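Side-chain contacts in methylaspartate ammonia-lyase (Citrobacter amalonaticus, PDB 1KKO), which catalyses the reversible, magnesium-dependent anti elimination of ammonia from L-threo-3-methylaspartate to give mesaconate: residues 55-60 with 139-144; 98-103 with 113-118; 259-264 with 270-275. All coordinates share one frame; numbering follows the deposited sequence.

Interaction 1: residues 55-60 with 139-144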
ATOM      1  N   VAL A  55      -7.625  15.872  -2.229  1.00 10.29           N
ATOM      2  CA  VAL A  55      -7.992  17.027  -3.028  1.00 10.34           C
ATOM      3  C   VAL A  55      -8.242  16.539  -4.447  1.00 10.41           C
ATOM      4  O   VAL A  55      -7.403  15.858  -5.018  1.00 10.91           O
ATOM      5  CB  VAL A  55      -6.820  18.047  -3.074  1.00 11.07           C
ATOM      6  CG1 VAL A  55      -7.215  19.296  -3.846  1.00 11.54           C
ATOM      7  CG2 VAL A  55      -6.383  18.401  -1.658  1.00 11.27           C
ATOM      8  N   GLN A  56      -9.414  16.845  -4.989  1.00 10.44           N
ATOM      9  CA  GLN A  56      -9.716  16.523  -6.371  1.00 10.53           C
ATOM     10  C   GLN A  56     -10.091  17.816  -7.066  1.00 11.05           C
ATOM     11  O   GLN A  56     -10.925  18.575  -6.570  1.00 11.45           O
ATOM     12  CB  GLN A  56     -10.870  15.527  -6.456  1.00 10.58           C
ATOM     13  CG  GLN A  56     -10.523  14.175  -5.867  1.00 10.71           C
ATOM     14  CD  GLN A  56     -11.654  13.188  -6.013  1.00 10.66           C
ATOM     15  OE1 GLN A  56     -11.595  12.316  -6.879  1.00 11.56           O
ATOM     16  NE2 GLN A  56     -12.692  13.340  -5.201  1.00 10.68           N
ATOM     17  N   LEU A  57      -9.471  18.045  -8.215  1.00 10.75           N
ATOM     18  CA  LEU A  57      -9.735  19.245  -8.993  1.00 11.21           C
ATOM     19  C   LEU A  57     -10.277  18.809 -10.338  1.00 11.46           C
ATOM     20  O   LEU A  57      -9.567  18.223 -11.141  1.00 11.92           O
ATOM     21  CB  LEU A  57      -8.450  20.044  -9.192  1.00 11.43           C
ATOM     22  CG  LEU A  57      -7.652  20.377  -7.931  1.00 11.64           C
ATOM     23  CD1 LEU A  57      -6.362  21.079  -8.292  1.00 11.76           C
ATOM     24  CD2 LEU A  57      -8.428  21.236  -6.962  1.00 12.18           C
ATOM     25  N   ILE A  58     -11.559  19.063 -10.562  1.00 11.83           N
ATOM     26  CA  ILE A  58     -12.187  18.745 -11.836  1.00 12.80           C
ATOM     27  C   ILE A  58     -11.902  19.920 -12.742  1.00 13.07           C
ATOM     28  O   ILE A  58     -12.266  21.054 -12.414  1.00 12.98           O
ATOM     29  CB  ILE A  58     -13.700  18.561 -11.683  1.00 13.15           C
ATOM     30  CG1 ILE A  58     -14.019  17.463 -10.668  1.00 14.47           C
ATOM     31  CG2 ILE A  58     -14.326  18.220 -13.012  1.00 13.99           C
ATOM     32  CD1 ILE A  58     -15.489  17.353 -10.377  1.00 15.91           C
ATOM     33  N   LEU A  59     -11.254  19.646 -13.866  1.00 13.06           N
ATOM     34  CA  LEU A  59     -10.877  20.691 -14.820  1.00 14.04           C
ATOM     35  C   LEU A  59     -11.926  20.880 -15.899  1.00 15.56           C
ATOM     36  O   LEU A  59     -12.816  20.055 -16.055  1.00 15.80           O
ATOM     37  CB  LEU A  59      -9.562  20.334 -15.491  1.00 13.73           C
ATOM     38  CG  LEU A  59      -8.416  19.915 -14.562  1.00 13.68           C
ATOM     39  CD1 LEU A  59      -7.146  19.727 -15.371  1.00 14.48           C
ATOM     40  CD2 LEU A  59      -8.185  20.921 -13.446  1.00 13.46           C
ATOM     41  N   GLU A  60     -11.802  21.965 -16.658  1.00 16.74           N
ATOM     42  CA  GLU A  60     -12.738  22.236 -17.744  1.00 18.00           C
ATOM     43  C   GLU A  60     -12.789  21.121 -18.780  1.00 18.17           C
ATOM     44  O   GLU A  60     -13.820  20.934 -19.421  1.00 19.22           O
ATOM     45  CB  GLU A  60     -12.366  23.546 -18.441  1.00 18.85           C
ATOM     46  CG  GLU A  60     -12.562  24.781 -17.588  1.00 21.18           C
ATOM     47  CD  GLU A  60     -12.257  26.073 -18.335  1.00 23.34           C
ATOM     48  OE1 GLU A  60     -11.096  26.302 -18.756  1.00 22.32           O
ATOM     49  OE2 GLU A  60     -13.194  26.880 -18.487  1.00 27.63           O
ATOM     50  N   LEU A 139      -0.058  20.309  -9.435  1.00 10.89           N
ATOM     51  CA  LEU A 139       0.899  19.770 -10.381  1.00 10.86           C
ATOM     52  C   LEU A 139       0.195  18.797 -11.310  1.00 11.05           C
ATOM     53  O   LEU A 139       0.365  18.827 -12.524  1.00 11.15           O
ATOM     54  CB  LEU A 139       2.046  19.071  -9.661  1.00 11.56           C
ATOM     55  CG  LEU A 139       3.094  18.444 -10.591  1.00 11.89           C
ATOM     56  CD1 LEU A 139       3.755  19.457 -11.523  1.00 13.06           C
ATOM     57  CD2 LEU A 139       4.159  17.716  -9.780  1.00 11.95           C
ATOM     58  N   ASP A 140      -0.625  17.927 -10.722  1.00 10.51           N
ATOM     59  CA  ASP A 140      -1.384  16.978 -11.511  1.00 10.99           C
ATOM     60  C   ASP A 140      -2.339  17.727 -12.448  1.00 10.70           C
ATOM     61  O   ASP A 140      -2.551  17.283 -13.583  1.00 11.26           O
ATOM     62  CB  ASP A 140      -2.159  16.038 -10.577  1.00 10.46           C
ATOM     63  CG  ASP A 140      -2.547  14.730 -11.222  1.00 11.76           C
ATOM     64  OD1 ASP A 140      -1.747  14.161 -12.013  1.00 12.00           O
ATOM     65  OD2 ASP A 140      -3.632  14.199 -10.896  1.00 11.95           O
ATOM     66  N   ALA A 141      -2.914  18.839 -11.985  1.00 11.09           N
ATOM     67  CA  ALA A 141      -3.818  19.642 -12.824  1.00 11.63           C
ATOM     68  C   ALA A 141      -3.100  20.220 -14.049  1.00 11.88           C
ATOM     69  O   ALA A 141      -3.588  20.122 -15.162  1.00 12.49           O
ATOM     70  CB  ALA A 141      -4.458  20.731 -12.028  1.00 11.79           C
ATOM     71  N   THR A 142      -1.924  20.793 -13.837  1.00 12.07           N
ATOM     72  CA  THR A 142      -1.156  21.346 -14.942  1.00 12.80           C
ATOM     73  C   THR A 142      -0.816  20.252 -15.936  1.00 12.78           C
ATOM     74  O   THR A 142      -0.912  20.439 -17.158  1.00 13.64           O
ATOM     75  CB  THR A 142       0.091  22.032 -14.392  1.00 13.19           C
ATOM     76  OG1 THR A 142      -0.311  23.134 -13.573  1.00 13.49           O
ATOM     77  CG2 THR A 142       0.947  22.630 -15.515  1.00 14.17           C
ATOM     78  N   ALA A 143      -0.458  19.079 -15.427  1.00 12.76           N
ATOM     79  CA  ALA A 143      -0.184  17.934 -16.274  1.00 13.00           C
ATOM     80  C   ALA A 143      -1.401  17.532 -17.121  1.00 13.23           C
ATOM     81  O   ALA A 143      -1.330  17.456 -18.350  1.00 13.75           O
ATOM     82  CB  ALA A 143       0.274  16.762 -15.427  1.00 12.75           C
ATOM     83  N   LEU A 144      -2.528  17.311 -16.460  1.00 12.88           N
ATOM     84  CA  LEU A 144      -3.748  16.847 -17.126  1.00 13.40           C
ATOM     85  C   LEU A 144      -4.351  17.893 -18.061  1.00 14.37           C
ATOM     86  O   LEU A 144      -5.093  17.557 -18.985  1.00 15.57           O
ATOM     87  CB  LEU A 144      -4.782  16.409 -16.086  1.00 13.26           C
ATOM     88  CG  LEU A 144      -4.442  15.094 -15.381  1.00 12.96           C
ATOM     89  CD1 LEU A 144      -5.251  14.949 -14.098  1.00 13.22           C
ATOM     90  CD2 LEU A 144      -4.660  13.899 -16.314  1.00 13.72           C
TER
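Leu59 and Leu57 reach from the central strand of a three-stranded antiparallel sheet to Ala141 on helix 128-146, a sheet-on-helix packing within the N-terminal domain of this enolase-superfamily enzyme. The strand and helix segments run nearly alongside each other, 25° apart, with their axes 9.4 Å from one another at closest approach. Leu59 makes most of the contact. Its CG stands anti to its own carbonyl carbon (chi1 -49°), beside the backbone N, which directs both methyls to the helix: CD2 meets Ala141 CB at 4.0 Å, while CD1 lies 3.6 Å from the carbonyl O of Ala141 and also touches Leu144 CB at 4.1 Å. The Leu59 and Leu144 side chains cross at about a right angle, touching through CB of Leu144 and not its methyls. Ala141, with its single methyl, stands where the backbones come nearest, the CA atoms of Leu57 and Ala141 7.1 Å apart. Ala65 of strand 64-69 also touches Ala141, and the other side of the sheet meets the second subunit, where Gln56 and Ile58 pack on Leu408 of that chain. Leu57, two residues before Leu59 and also turned to the helix, places its CD1 4.2 Å from Ala141 CB.

Interaction 2: residues 98-103 with 113-118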
ATOM      1  N   LYS A  98     -11.451  26.265  -1.179  1.00 15.43           N
ATOM      2  CA  LYS A  98     -12.244  25.975  -2.367  1.00 16.12           C
ATOM      3  C   LYS A  98     -12.449  27.207  -3.279  1.00 16.04           C
ATOM      4  O   LYS A  98     -12.242  27.110  -4.480  1.00 15.97           O
ATOM      5  CB  LYS A  98     -13.579  25.345  -1.978  1.00 16.73           C
ATOM      6  CG  LYS A  98     -14.457  24.973  -3.166  1.00 19.32           C
ATOM      7  CD  LYS A  98     -15.780  24.308  -2.767  1.00 23.25           C
ATOM      8  CE  LYS A  98     -15.972  24.166  -1.279  1.00 26.74           C
ATOM      9  NZ  LYS A  98     -16.614  22.864  -0.958  1.00 29.16           N
ATOM     10  N   PRO A  99     -12.849  28.363  -2.740  1.00 16.59           N
ATOM     11  CA  PRO A  99     -13.035  29.549  -3.594  1.00 17.07           C
ATOM     12  C   PRO A  99     -11.764  30.081  -4.240  1.00 16.85           C
ATOM     13  O   PRO A  99     -11.814  30.815  -5.228  1.00 17.76           O
ATOM     14  CB  PRO A  99     -13.599  30.591  -2.632  1.00 17.50           C
ATOM     15  CG  PRO A  99     -14.171  29.825  -1.532  1.00 17.38           C
ATOM     16  CD  PRO A  99     -13.239  28.637  -1.348  1.00 16.71           C
ATOM     17  N   LEU A 100     -10.615  29.740  -3.671  1.00 16.48           N
ATOM     18  CA  LEU A 100      -9.352  30.152  -4.244  1.00 16.28           C
ATOM     19  C   LEU A 100      -8.907  29.204  -5.344  1.00 15.77           C
ATOM     20  O   LEU A 100      -8.017  29.524  -6.131  1.00 18.20           O
ATOM     21  CB  LEU A 100      -8.278  30.247  -3.161  1.00 15.84           C
ATOM     22  CG  LEU A 100      -8.569  31.296  -2.086  1.00 16.48           C
ATOM     23  CD1 LEU A 100      -7.567  31.235  -0.942  1.00 16.77           C
ATOM     24  CD2 LEU A 100      -8.572  32.670  -2.704  1.00 17.59           C
ATOM     25  N   LEU A 101      -9.516  28.021  -5.391  1.00 15.19           N
ATOM     26  CA  LEU A 101      -9.175  27.030  -6.407  1.00 14.29           C
ATOM     27  C   LEU A 101     -10.116  27.064  -7.600  1.00 14.23           C
ATOM     28  O   LEU A 101      -9.678  26.975  -8.744  1.00 13.85           O
ATOM     29  CB  LEU A 101      -9.209  25.627  -5.802  1.00 13.36           C
ATOM     30  CG  LEU A 101      -8.072  25.301  -4.838  1.00 13.16           C
ATOM     31  CD1 LEU A 101      -8.422  24.057  -4.050  1.00 13.31           C
ATOM     32  CD2 LEU A 101      -6.767  25.135  -5.584  1.00 13.28           C
ATOM     33  N   GLU A 102     -11.409  27.176  -7.333  1.00 14.73           N
ATOM     34  CA  GLU A 102     -12.373  27.140  -8.422  1.00 15.44           C
ATOM     35  C   GLU A 102     -12.164  28.379  -9.298  1.00 15.71           C
ATOM     36  O   GLU A 102     -12.016  29.498  -8.800  1.00 16.60           O
ATOM     37  CB  GLU A 102     -13.794  26.994  -7.884  1.00 15.64           C
ATOM     38  CG  GLU A 102     -13.946  25.641  -7.197  1.00 16.51           C
ATOM     39  CD  GLU A 102     -15.331  25.327  -6.690  1.00 17.93           C
ATOM     40  OE1 GLU A 102     -15.584  24.124  -6.420  1.00 17.55           O
ATOM     41  OE2 GLU A 102     -16.170  26.250  -6.541  1.00 20.21           O
ATOM     42  N   GLY A 103     -12.087  28.154 -10.600  1.00 15.36           N
ATOM     43  CA  GLY A 103     -11.854  29.226 -11.555  1.00 15.68           C
ATOM     44  C   GLY A 103     -10.391  29.545 -11.777  1.00 15.66           C
ATOM     45  O   GLY A 103     -10.045  30.344 -12.644  1.00 16.08           O
ATOM     46  N   ALA A 113       1.472  27.108  -6.971  1.00 13.20           N
ATOM     47  CA  ALA A 113       2.146  26.483  -5.832  1.00 13.79           C
ATOM     48  C   ALA A 113       2.676  27.536  -4.862  1.00 13.57           C
ATOM     49  O   ALA A 113       2.512  27.411  -3.648  1.00 13.70           O
ATOM     50  CB  ALA A 113       3.270  25.600  -6.307  1.00 13.91           C
ATOM     51  N   ARG A 114       3.298  28.584  -5.401  1.00 14.17           N
ATOM     52  CA  ARG A 114       3.807  29.667  -4.568  1.00 14.84           C
ATOM     53  C   ARG A 114       2.688  30.398  -3.834  1.00 14.37           C
ATOM     54  O   ARG A 114       2.814  30.724  -2.652  1.00 14.73           O
ATOM     55  CB  ARG A 114       4.589  30.667  -5.409  1.00 15.70           C
ATOM     56  CG  ARG A 114       5.968  30.189  -5.807  1.00 17.65           C
ATOM     57  CD  ARG A 114       6.820  31.313  -6.391  1.00 21.37           C
ATOM     58  NE  ARG A 114       6.379  31.662  -7.737  1.00 23.97           N
ATOM     59  CZ  ARG A 114       6.978  31.258  -8.850  1.00 24.94           C
ATOM     60  NH1 ARG A 114       8.073  30.510  -8.791  1.00 26.30           N
ATOM     61  NH2 ARG A 114       6.484  31.606 -10.035  1.00 25.13           N
ATOM     62  N   PHE A 115       1.572  30.625  -4.516  1.00 14.26           N
ATOM     63  CA  PHE A 115       0.468  31.331  -3.897  1.00 14.31           C
ATOM     64  C   PHE A 115       0.000  30.615  -2.646  1.00 13.47           C
ATOM     65  O   PHE A 115      -0.104  31.207  -1.582  1.00 14.29           O
ATOM     66  CB  PHE A 115      -0.695  31.521  -4.869  1.00 14.08           C
ATOM     67  CG  PHE A 115      -1.926  32.060  -4.218  1.00 14.60           C
ATOM     68  CD1 PHE A 115      -2.077  33.420  -4.007  1.00 15.98           C
ATOM     69  CD2 PHE A 115      -2.924  31.216  -3.785  1.00 15.07           C
ATOM     70  CE1 PHE A 115      -3.197  33.910  -3.393  1.00 17.46           C
ATOM     71  CE2 PHE A 115      -4.044  31.710  -3.163  1.00 15.66           C
ATOM     72  CZ  PHE A 115      -4.178  33.065  -2.975  1.00 16.30           C
ATOM     73  N   PHE A 116      -0.268  29.319  -2.765  1.00 13.55           N
ATOM     74  CA  PHE A 116      -0.726  28.578  -1.601  1.00 13.49           C
ATOM     75  C   PHE A 116       0.365  28.328  -0.581  1.00 13.74           C
ATOM     76  O   PHE A 116       0.065  28.167   0.591  1.00 14.27           O
ATOM     77  CB  PHE A 116      -1.403  27.269  -2.022  1.00 13.78           C
ATOM     78  CG  PHE A 116      -2.714  27.498  -2.688  1.00 12.78           C
ATOM     79  CD1 PHE A 116      -3.810  27.890  -1.954  1.00 13.28           C
ATOM     80  CD2 PHE A 116      -2.845  27.385  -4.055  1.00 12.71           C
ATOM     81  CE1 PHE A 116      -5.023  28.142  -2.573  1.00 12.97           C
ATOM     82  CE2 PHE A 116      -4.058  27.648  -4.681  1.00 13.35           C
ATOM     83  CZ  PHE A 116      -5.135  28.023  -3.937  1.00 13.24           C
ATOM     84  N   ASP A 117       1.622  28.333  -1.009  1.00 14.04           N
ATOM     85  CA  ASP A 117       2.699  28.079  -0.067  1.00 15.13           C
ATOM     86  C   ASP A 117       2.897  29.227   0.909  1.00 16.59           C
ATOM     87  O   ASP A 117       3.426  29.002   1.993  1.00 17.31           O
ATOM     88  CB  ASP A 117       4.017  27.806  -0.782  1.00 14.77           C
ATOM     89  CG  ASP A 117       4.893  26.858  -0.013  1.00 14.58           C
ATOM     90  OD1 ASP A 117       4.398  25.773   0.400  1.00 15.32           O
ATOM     91  OD2 ASP A 117       6.081  27.115   0.221  1.00 15.28           O
ATOM     92  N   LYS A 118       2.481  30.434   0.516  1.00 17.98           N
ATOM     93  CA  LYS A 118       2.675  31.649   1.312  1.00 19.58           C
ATOM     94  C   LYS A 118       1.379  32.243   1.867  1.00 19.76           C
ATOM     95  O   LYS A 118       1.399  33.250   2.584  1.00 20.18           O
ATOM     96  CB  LYS A 118       3.373  32.704   0.459  1.00 20.57           C
ATOM     97  CG  LYS A 118       4.817  32.385   0.125  1.00 23.84           C
ATOM     98  CD  LYS A 118       4.960  31.530  -1.110  1.00 27.01           C
ATOM     99  CE  LYS A 118       6.212  31.896  -1.869  1.00 28.42           C
ATOM    100  NZ  LYS A 118       7.324  32.304  -0.939  1.00 28.91           N
TER
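Phe116 and Phe115 project from helix 110-118 to the C-terminal turn of helix 86-101, in packing between two helices of the N-terminal domain of an enolase-superfamily enzyme. Across the segments, aliphatic groups and one carbonyl O meet the rings, with no hydrogen bond; ring-to-ring packing within helix 110-118 sets the two rings. Among the aliphatic contacts, Leu100 and Leu101 share the far end of the Phe116 ring. Leu100 brings its CB to 3.9 Å from Phe116 CE1, whereas Leu101 comes with a branch: its CB points to one side, but CD2 swings in to lie 3.7 Å from Phe116 CZ, approaching the ring obliquely. Leu100 also meets Phe115, setting CD1 near the plane of that ring, at its edge, 4.2 Å from CE2. In the ring pair, Phe115 has CG anti to its backbone N (chi1 171°) and Phe116 has CG anti to its carbonyl carbon (chi1 -70°), and these different settings bring two successive rings together: Phe115 CD2 sits over the centre of the Phe116 face, 3.6 Å above its plane. Outside the two segments, Arg104 makes a cation-pi contact with Phe115, and Leu134 and Leu138 of helix 128-146 pack against both Leu101 and Phe116. Backbone also meets ring: the carbonyl O of Leu100 lies near the plane of the Phe116 ring, at its edge, 3.9 Å from CZ.

Interaction 3: residues 259-264 with 270-275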
ATOM      1  N   ALA A 259      32.389   4.862  12.522  1.00 20.37           N
ATOM      2  CA  ALA A 259      33.431   4.355  11.636  1.00 20.76           C
ATOM      3  C   ALA A 259      33.682   2.861  11.862  1.00 21.45           C
ATOM      4  O   ALA A 259      33.963   2.113  10.919  1.00 21.85           O
ATOM      5  CB  ALA A 259      34.716   5.145  11.840  1.00 20.93           C
ATOM      6  N   SER A 260      33.578   2.428  13.117  1.00 21.96           N
ATOM      7  CA  SER A 260      33.816   1.033  13.466  1.00 22.23           C
ATOM      8  C   SER A 260      32.778   0.085  12.871  1.00 21.84           C
ATOM      9  O   SER A 260      32.999  -1.121  12.802  1.00 22.63           O
ATOM     10  CB  SER A 260      33.879   0.852  14.993  1.00 22.52           C
ATOM     11  OG  SER A 260      32.593   0.799  15.590  1.00 23.72           O
ATOM     12  N   LEU A 261      31.639   0.622  12.442  1.00 21.22           N
ATOM     13  CA  LEU A 261      30.604  -0.215  11.848  1.00 20.64           C
ATOM     14  C   LEU A 261      30.920  -0.601  10.406  1.00 20.54           C
ATOM     15  O   LEU A 261      30.335  -1.550   9.887  1.00 20.82           O
ATOM     16  CB  LEU A 261      29.250   0.485  11.903  1.00 20.15           C
ATOM     17  CG  LEU A 261      28.684   0.764  13.296  1.00 20.11           C
ATOM     18  CD1 LEU A 261      27.394   1.550  13.174  1.00 19.42           C
ATOM     19  CD2 LEU A 261      28.436  -0.501  14.066  1.00 20.42           C
ATOM     20  N   GLU A 262      31.841   0.106   9.753  1.00 20.65           N
ATOM     21  CA  GLU A 262      32.111  -0.163   8.345  1.00 21.36           C
ATOM     22  C   GLU A 262      32.476  -1.619   8.098  1.00 21.79           C
ATOM     23  O   GLU A 262      32.015  -2.221   7.136  1.00 22.07           O
ATOM     24  CB  GLU A 262      33.200   0.761   7.781  1.00 21.65           C
ATOM     25  CG  GLU A 262      33.233   0.752   6.258  1.00 23.11           C
ATOM     26  CD  GLU A 262      34.222   1.732   5.650  1.00 24.63           C
ATOM     27  OE1 GLU A 262      34.709   2.633   6.358  1.00 25.46           O
ATOM     28  OE2 GLU A 262      34.495   1.606   4.436  1.00 27.25           O
ATOM     29  N   LYS A 263      33.315  -2.183   8.961  1.00 22.32           N
ATOM     30  CA  LYS A 263      33.737  -3.571   8.794  1.00 22.65           C
ATOM     31  C   LYS A 263      32.560  -4.541   8.802  1.00 22.65           C
ATOM     32  O   LYS A 263      32.577  -5.547   8.091  1.00 23.36           O
ATOM     33  CB  LYS A 263      34.731  -3.968   9.889  1.00 22.78           C
ATOM     34  N   GLU A 264      31.538  -4.238   9.594  1.00 22.41           N
ATOM     35  CA  GLU A 264      30.399  -5.136   9.741  1.00 22.37           C
ATOM     36  C   GLU A 264      29.545  -5.184   8.464  1.00 21.65           C
ATOM     37  O   GLU A 264      28.775  -6.123   8.267  1.00 21.30           O
ATOM     38  CB  GLU A 264      29.535  -4.730  10.938  1.00 23.16           C
ATOM     39  CG  GLU A 264      30.304  -4.402  12.214  1.00 24.66           C
ATOM     40  CD  GLU A 264      31.157  -5.547  12.736  1.00 27.00           C
ATOM     41  OE1 GLU A 264      32.022  -5.282  13.601  1.00 29.38           O
ATOM     42  OE2 GLU A 264      30.966  -6.701  12.299  1.00 27.77           O
ATOM     43  N   LEU A 270      27.670   2.021   3.718  1.00 15.41           N
ATOM     44  CA  LEU A 270      26.895   2.208   4.930  1.00 14.97           C
ATOM     45  C   LEU A 270      26.596   3.674   5.184  1.00 14.31           C
ATOM     46  O   LEU A 270      27.475   4.534   5.103  1.00 14.38           O
ATOM     47  CB  LEU A 270      27.633   1.603   6.131  1.00 15.38           C
ATOM     48  CG  LEU A 270      26.963   1.743   7.497  1.00 15.77           C
ATOM     49  CD1 LEU A 270      25.652   0.958   7.548  1.00 15.85           C
ATOM     50  CD2 LEU A 270      27.908   1.275   8.599  1.00 16.39           C
ATOM     51  N   TYR A 271      25.321   3.930   5.485  1.00 13.49           N
ATOM     52  CA  TYR A 271      24.835   5.240   5.866  1.00 13.20           C
ATOM     53  C   TYR A 271      24.152   5.135   7.225  1.00 12.89           C
ATOM     54  O   TYR A 271      23.365   4.206   7.452  1.00 13.13           O
ATOM     55  CB  TYR A 271      23.792   5.726   4.871  1.00 13.11           C
ATOM     56  CG  TYR A 271      24.323   6.237   3.555  1.00 12.30           C
ATOM     57  CD1 TYR A 271      24.869   5.379   2.619  1.00 12.42           C
ATOM     58  CD2 TYR A 271      24.261   7.582   3.244  1.00 11.58           C
ATOM     59  CE1 TYR A 271      25.358   5.854   1.402  1.00 12.55           C
ATOM     60  CE2 TYR A 271      24.716   8.067   2.018  1.00 13.21           C
ATOM     61  CZ  TYR A 271      25.258   7.196   1.106  1.00 12.38           C
ATOM     62  OH  TYR A 271      25.711   7.677  -0.109  1.00 13.61           O
ATOM     63  N   ILE A 272      24.444   6.089   8.109  1.00 13.06           N
ATOM     64  CA  ILE A 272      23.790   6.163   9.408  1.00 13.22           C
ATOM     65  C   ILE A 272      23.024   7.474   9.488  1.00 12.43           C
ATOM     66  O   ILE A 272      23.607   8.547   9.395  1.00 13.46           O
ATOM     67  CB  ILE A 272      24.815   6.087  10.557  1.00 14.02           C
ATOM     68  CG1 ILE A 272      25.567   4.752  10.542  1.00 15.50           C
ATOM     69  CG2 ILE A 272      24.119   6.323  11.910  1.00 15.00           C
ATOM     70  CD1 ILE A 272      24.715   3.516  10.774  1.00 15.42           C
ATOM     71  N   GLU A 273      21.708   7.368   9.617  1.00 12.40           N
ATOM     72  CA  GLU A 273      20.841   8.535   9.693  1.00 12.43           C
ATOM     73  C   GLU A 273      20.549   8.908  11.139  1.00 12.72           C
ATOM     74  O   GLU A 273      20.356   8.036  11.990  1.00 13.49           O
ATOM     75  CB  GLU A 273      19.539   8.279   8.918  1.00 12.87           C
ATOM     76  CG  GLU A 273      18.591   9.471   8.911  1.00 13.25           C
ATOM     77  CD  GLU A 273      17.459   9.353   7.910  1.00 15.59           C
ATOM     78  OE1 GLU A 273      17.228   8.262   7.361  1.00 15.30           O
ATOM     79  OE2 GLU A 273      16.780  10.371   7.681  1.00 20.01           O
ATOM     80  N   GLY A 274      20.530  10.206  11.401  1.00 13.41           N
ATOM     81  CA  GLY A 274      20.212  10.711  12.721  1.00 14.09           C
ATOM     82  C   GLY A 274      21.119  10.222  13.836  1.00 14.52           C
ATOM     83  O   GLY A 274      20.642   9.760  14.860  1.00 14.84           O
ATOM     84  N   PRO A 275      22.432  10.315  13.689  1.00 14.80           N
ATOM     85  CA  PRO A 275      23.305   9.787  14.742  1.00 15.01           C
ATOM     86  C   PRO A 275      23.107  10.452  16.108  1.00 15.20           C
ATOM     87  O   PRO A 275      23.241   9.771  17.133  1.00 15.74           O
ATOM     88  CB  PRO A 275      24.707  10.062  14.198  1.00 15.24           C
ATOM     89  CG  PRO A 275      24.533  11.157  13.236  1.00 15.11           C
ATOM     90  CD  PRO A 275      23.211  10.863  12.562  1.00 15.06           C
TER
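Leu261 faces two residues of strand 270-273, Leu270 and Ile272, whose side chains leave the same side of the strand. It meets them with different parts of itself. Near its root, Leu261 CB lies 3.7 Å from Leu270 CD2; that methyl also approaches the carbonyl O of Leu261 at 3.9 Å. Farther out, Leu261 CD1 meets Ile272 CD1 at 4.1 Å, methyl to methyl, the two side chains crossing at about a right angle. The strand residues reach this position by different torsions. Leu270 has CG anti to its backbone N (chi1 179°), which carries CD2 to the backbone at Leu261 and Glu262, whereas Ile272 has CG1 beside its backbone N (chi1 -62°) and offers the terminal methyl of its longer branch. Glu262 contributes at the margin through its backbone, with N 4.3 Å from Leu270 CD2, and its carboxylate is turned to another partner, OE1 accepting a hydrogen bond from Gly301 N. The intervening residue Tyr271 and the following Glu273 point to the other side of the strand, and Glu273 is a magnesium ligand at the active site. The contact joins the chain at and beyond helix 251-260 to strand 270-273 on the outer side of the TIM barrel: the strand lies between the parallel strands 234-238 and 303-306, and Leu261 packs against Leu211 of helix 209-225.

Interactions 1 and 2 belong together in the N-terminal domain, with centres 13 Å apart, and join directly where Leu57 CD2 packs on Leu101 CD1 at 4.1 Å. The chain between residues 60 and 139 contains both segments of interaction 2, and helix 128-146, which supplies one side of interaction 1, also packs on interaction 2 through Leu134 and Leu138. Interaction 3 stands apart in the TIM-barrel domain, on the opposite side of the chain's centre, its centre about 43 Å from that of interaction 1 and 44 Å from that of interaction 2. It alone includes a magnesium ligand, Glu273; the Ile272 side chain is about 7 Å from that of Asp238 and about 10 Å from that of Asp307, the other two magnesium-binding residues.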